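Local coordinates for protein 5,10-methylenetetrahydrofolate dehydrogenase (Bombyx mori, PDB 5ZF1) that probably catalyses the NADP+-dependent oxidation of 5,10-methylenetetrahydrofolate to the 5,10-methenyl form in one-carbon metabolism, at residues I38-D42 with R69-I73; V231-I237 with I266-T271. One frame throughout, in Å; residues are numbered along the deposited sequence.

Contact 1 (I38-D42 with R69-I73); sequences IIVGD and RDSDI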
loop_
_atom_site.group_PDB
_atom_site.type_symbol
_atom_site.label_atom_id
_atom_site.label_comp_id
_atom_site.label_asym_id
_atom_site.label_seq_id
_atom_site.Cartn_x
_atom_site.Cartn_y
_atom_site.Cartn_z
ATOM N N ILE B 38 15.340 -13.727 16.590
ATOM C CA ILE B 38 16.284 -14.620 15.933
ATOM C C ILE B 38 17.411 -13.785 15.348
ATOM O O ILE B 38 17.166 -12.813 14.620
ATOM C CB ILE B 38 15.594 -15.459 14.846
ATOM C CG1 ILE B 38 14.581 -16.403 15.475
ATOM C CG2 ILE B 38 16.626 -16.246 14.049
ATOM C CD1 ILE B 38 13.764 -17.180 14.459
ATOM N N ILE B 39 18.642 -14.158 15.687
ATOM C CA ILE B 39 19.869 -13.488 15.266
ATOM C C ILE B 39 20.674 -14.489 14.455
ATOM O O ILE B 39 21.043 -15.552 14.970
ATOM C CB ILE B 39 20.699 -12.998 16.465
ATOM C CG1 ILE B 39 20.249 -11.633 16.949
ATOM C CG2 ILE B 39 22.156 -12.863 16.076
ATOM C CD1 ILE B 39 20.660 -10.528 16.010
ATOM N N VAL B 40 20.948 -14.160 13.199
ATOM C CA VAL B 40 21.727 -15.027 12.322
ATOM C C VAL B 40 23.063 -14.344 12.067
ATOM O O VAL B 40 23.131 -13.322 11.369
ATOM C CB VAL B 40 20.990 -15.334 11.009
ATOM C CG1 VAL B 40 21.936 -16.000 10.017
ATOM C CG2 VAL B 40 19.784 -16.221 11.278
ATOM N N GLY B 41 24.126 -14.904 12.633
ATOM C CA GLY B 41 25.456 -14.372 12.434
ATOM C C GLY B 41 25.964 -13.617 13.644
ATOM O O GLY B 41 25.345 -13.581 14.713
ATOM N N ASP B 42 27.123 -12.986 13.450
ATOM C CA ASP B 42 27.821 -12.283 14.519
ATOM C C ASP B 42 28.128 -10.839 14.138
ATOM O O ASP B 42 29.129 -10.273 14.589
ATOM C CB ASP B 42 29.107 -13.017 14.904
ATOM C CG ASP B 42 28.967 -13.796 16.195
ATOM O OD1 ASP B 42 28.408 -13.245 17.170
ATOM O OD2 ASP B 42 29.418 -14.960 16.238
ATOM N N ARG B 69 21.764 -17.870 15.827
ATOM C CA ARG B 69 22.079 -18.871 14.825
ATOM C C ARG B 69 23.324 -18.430 14.071
ATOM O O ARG B 69 23.703 -17.256 14.084
ATOM C CB ARG B 69 20.899 -19.109 13.867
ATOM C CG ARG B 69 19.719 -19.858 14.505
ATOM C CD ARG B 69 20.117 -21.260 14.976
ATOM N NE ARG B 69 18.971 -22.052 15.431
ATOM C CZ ARG B 69 18.632 -22.232 16.707
ATOM N NH1 ARG B 69 19.345 -21.674 17.678
ATOM N NH2 ARG B 69 17.576 -22.970 17.015
ATOM N N ASP B 70 23.974 -19.389 13.427
ATOM C CA ASP B 70 25.231 -19.110 12.754
ATOM C C ASP B 70 24.985 -18.624 11.329
ATOM O O ASP B 70 23.951 -18.903 10.719
ATOM C CB ASP B 70 26.118 -20.353 12.764
ATOM C CG ASP B 70 26.071 -21.079 14.097
ATOM O OD1 ASP B 70 25.250 -22.011 14.239
ATOM O OD2 ASP B 70 26.837 -20.699 15.011
ATOM N N SER B 71 25.959 -17.873 10.811
ATOM C CA SER B 71 25.840 -17.270 9.487
ATOM C C SER B 71 25.594 -18.295 8.388
ATOM O O SER B 71 25.068 -17.930 7.329
ATOM C CB SER B 71 27.101 -16.466 9.158
ATOM O OG SER B 71 27.209 -15.316 9.980
ATOM N N ASP B 72 25.952 -19.559 8.612
ATOM C CA ASP B 72 25.836 -20.603 7.603
ATOM C C ASP B 72 24.530 -21.382 7.692
ATOM O O ASP B 72 24.381 -22.388 6.991
ATOM C CB ASP B 72 27.016 -21.572 7.713
ATOM C CG ASP B 72 26.877 -22.526 8.889
ATOM O OD1 ASP B 72 26.225 -23.581 8.734
ATOM O OD2 ASP B 72 27.413 -22.217 9.973
ATOM N N ILE B 73 23.592 -20.958 8.544
ATOM C CA ILE B 73 22.312 -21.650 8.635
ATOM C C ILE B 73 21.636 -21.638 7.270
ATOM O O ILE B 73 21.722 -20.657 6.520
ATOM C CB ILE B 73 21.421 -21.002 9.711
ATOM C CG1 ILE B 73 20.089 -21.740 9.828
ATOM C CG2 ILE B 73 21.156 -19.542 9.392
ATOM C CD1 ILE B 73 19.188 -21.221 10.943
#

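Contact 2 (V231-I237 with I266-T271); sequences VKPGATI and IAGAIT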
loop_
_atom_site.group_PDB
_atom_site.type_symbol
_atom_site.label_atom_id
_atom_site.label_comp_id
_atom_site.label_asym_id
_atom_site.label_seq_id
_atom_site.Cartn_x
_atom_site.Cartn_y
_atom_site.Cartn_z
ATOM N N VAL B 231 12.973 24.569 2.864
ATOM C CA VAL B 231 12.082 24.388 4.003
ATOM C C VAL B 231 11.115 25.559 4.069
ATOM O O VAL B 231 11.521 26.727 3.992
ATOM C CB VAL B 231 12.874 24.220 5.306
ATOM C CG1 VAL B 231 11.929 24.109 6.516
ATOM C CG2 VAL B 231 13.759 22.991 5.196
ATOM N N LYS B 232 9.844 25.240 4.167
ATOM C CA LYS B 232 8.832 26.244 4.417
ATOM C C LYS B 232 8.977 26.729 5.854
ATOM O O LYS B 232 9.094 25.908 6.768
ATOM C CB LYS B 232 7.450 25.631 4.191
ATOM C CG LYS B 232 6.279 26.583 4.252
ATOM C CD LYS B 232 4.974 25.806 4.064
ATOM C CE LYS B 232 3.754 26.631 4.395
ATOM N NZ LYS B 232 2.533 25.965 3.860
ATOM N N PRO B 233 8.969 28.037 6.105
ATOM C CA PRO B 233 9.058 28.499 7.496
ATOM C C PRO B 233 7.970 27.864 8.352
ATOM O O PRO B 233 6.800 27.817 7.968
ATOM C CB PRO B 233 8.883 30.021 7.377
ATOM C CG PRO B 233 9.317 30.336 5.982
ATOM C CD PRO B 233 8.872 29.158 5.154
ATOM N N GLY B 234 8.376 27.334 9.509
ATOM C CA GLY B 234 7.469 26.665 10.412
ATOM C C GLY B 234 7.179 25.213 10.100
ATOM O O GLY B 234 6.374 24.604 10.804
ATOM N N ALA B 235 7.811 24.633 9.080
ATOM C CA ALA B 235 7.538 23.242 8.733
ATOM C C ALA B 235 8.183 22.272 9.729
ATOM O O ALA B 235 9.095 22.610 10.482
ATOM C CB ALA B 235 8.040 22.947 7.315
ATOM N N THR B 236 7.704 21.031 9.710
ATOM C CA THR B 236 8.191 19.994 10.593
ATOM C C THR B 236 9.077 19.071 9.777
ATOM O O THR B 236 8.654 18.593 8.722
ATOM C CB THR B 236 7.023 19.212 11.192
ATOM O OG1 THR B 236 6.214 20.102 11.977
ATOM C CG2 THR B 236 7.507 18.067 12.040
ATOM N N ILE B 237 10.285 18.833 10.267
ATOM C CA ILE B 237 11.294 18.025 9.588
ATOM C C ILE B 237 11.631 16.841 10.478
ATOM O O ILE B 237 12.130 17.020 11.596
ATOM C CB ILE B 237 12.555 18.844 9.274
ATOM C CG1 ILE B 237 12.196 20.178 8.610
ATOM C CG2 ILE B 237 13.574 17.996 8.467
ATOM C CD1 ILE B 237 11.703 20.064 7.198
ATOM N N ILE B 266 14.888 27.746 10.400
ATOM C CA ILE B 266 13.723 27.935 9.549
ATOM C C ILE B 266 12.544 27.086 10.006
ATOM O O ILE B 266 11.406 27.559 10.030
ATOM C CB ILE B 266 14.070 27.630 8.072
ATOM C CG1 ILE B 266 15.332 28.380 7.645
ATOM C CG2 ILE B 266 12.891 27.984 7.171
ATOM C CD1 ILE B 266 15.155 29.880 7.609
ATOM N N ALA B 267 12.799 25.826 10.347
ATOM C CA ALA B 267 11.743 24.872 10.631
ATOM C C ALA B 267 11.013 25.226 11.921
ATOM O O ALA B 267 11.547 25.894 12.807
ATOM C CB ALA B 267 12.316 23.459 10.742
ATOM N N GLY B 268 9.764 24.761 12.015
ATOM C CA GLY B 268 9.019 24.882 13.259
ATOM C C GLY B 268 9.333 23.788 14.258
ATOM O O GLY B 268 9.255 24.014 15.466
ATOM N N ALA B 269 9.692 22.597 13.783
ATOM C CA ALA B 269 10.001 21.474 14.656
ATOM C C ALA B 269 10.947 20.571 13.885
ATOM O O ALA B 269 10.822 20.475 12.666
ATOM C CB ALA B 269 8.740 20.711 15.067
ATOM N N ILE B 270 11.904 19.948 14.578
ATOM C CA ILE B 270 12.936 19.180 13.888
ATOM C C ILE B 270 13.456 18.071 14.793
ATOM O O ILE B 270 13.542 18.221 16.013
ATOM C CB ILE B 270 14.088 20.106 13.427
ATOM C CG1 ILE B 270 15.035 19.382 12.470
ATOM C CG2 ILE B 270 14.846 20.663 14.640
ATOM C CD1 ILE B 270 16.124 20.307 11.895
ATOM N N THR B 271 13.817 16.946 14.185
ATOM C CA THR B 271 14.571 15.944 14.917
ATOM C C THR B 271 15.962 16.477 15.254
ATOM O O THR B 271 16.589 17.147 14.428
ATOM C CB THR B 271 14.695 14.656 14.100
ATOM O OG1 THR B 271 14.860 14.991 12.717
ATOM C CG2 THR B 271 13.426 13.829 14.270
#

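Contact 1 (I38-D42 with R69-I73)
The flat groups that meet where Ile39 to Gly41 run beside Arg69 are peptide units. Ile39 O receives Arg69 N at 2.6 Å, with the donor almost in line with the carbonyl bond (C=O...N 175°). Two residues on, past Val40, Gly41 N reaches Arg69 O at 2.8 Å from a position tilted 30° out of that carbonyl's plane. Arg69 is thus gripped through both its N and O, the pattern of a parallel bridge, with Val40 as its partner.

On one face of this bridge stand the side chains of Val40 and Arg69; on the other is Ile39. With CG1 anti to the backbone N (chi1 169°), Val40 presents this methyl to Ile73, whose CG2 lies 3.7 Å from it, the two side chains crossing nearly at right angles. The same CG1 touches Asp70 O at 3.6 Å, a carbonyl that also closes the type I turn by accepting Ile73 N. Val40 CG2 lies 4.0 Å from Arg69 CB and also borders Ile73 CG2. Trimming Val40 to an alanine would probably open a gap beneath Ile73 CG2 and leave Arg69 CB without its apolar neighbour.

Beyond the strand, glycine suits position 41: its positive phi would jam a CB against the preceding carbonyl, and Ser71 OG, 3.2 Å from Gly41 CA, is close enough that such a carbon would clash with it.

The face bearing Val40 is covered by helix 75-87, where Leu78 touches both Ile38 and Ile73 and Glu81 pairs with the guanidinium of Arg69. Ile39 packs on His47 and Val50 of helix 44-60, the connecting helix of the β-α-β crossover that links strands 34-40 and 63-69; strand 93-96 runs along the remaining side of strand 34-40 in the catalytic domain.

Contact 2 (V231-I237 with I266-T271)
Ala235 O takes two donors from segment 266-271, Gly268 N at 2.7 Å and, weakly, Ala269 N, just where two parallel strands of the Rossmann-type NAD(P)-binding domain come together. This is the dense part of the contact. Past it the ladder becomes regular: Ile237 N bonds to Ala269 O at 3.0 Å and Thr271 N to Ile237 O, so that strand 236-239 is fastened on this side to strand 269-270. Small residues allow the close approach. A side chain at Gly268 would run into Gly234 O, and Ala267 brings no more than a methyl group to the joint.

The apolar packing lies on the face of Ile237 and Ile270, where Ile270 CG1 comes within 4.1 Å of Ile237 CB. Val263 of helix 260-263 touches both isoleucines and Val231, so branched aliphatic groups suit this buried layer. On the other face Thr236 and Ala269 sit beside each other and both meet Leu5.

Toward the turn the contact loosens and meets solvent. Pro233 and Gly234 occupy the corners of a type II turn, the proline fitting the first and the glycine the second with its positive phi. At these corners the bond across is Gly234 N to Ile266 O, 3.1 Å long and nearly straight (173° at the hydrogen). Ile266 lays CG2 against Val231 O (3.7 Å), whereas the ring of Pro233 touches it loosely. Lys232 turns from the joint to Asp214 and a bound sulfate, probably from the crystallisation liquor.

Ile237 carries its CG1 anti to the carbonyl carbon (chi1 -49°), which sets that atom 3.9 Å from Ala267 CB, and Ala267 CB in turn lies 3.3 Å from Ala235 O.

How the contacts relate
Contacts 1 and 2 lie on opposite sides of the chain's centre, about 25 Å apart at their nearest atoms, and share no strand or helix: 38-42 with 69-73 belongs to the catalytic domain, 231-237 with 266-271 to the NAD(P)-binding domain. Both join neighbouring parallel strands, but at different ends. Contact 1 catches a strand pair as it parts into loops, so it is only partly buried, has two backbone bonds, and has exposed polar residues, aspartates and a serine, at its loop end. Contact 2 follows a turn as it enters a sheet; it is mostly buried, buries more surface, and relies on backbone bonds, small residues and aliphatic packing.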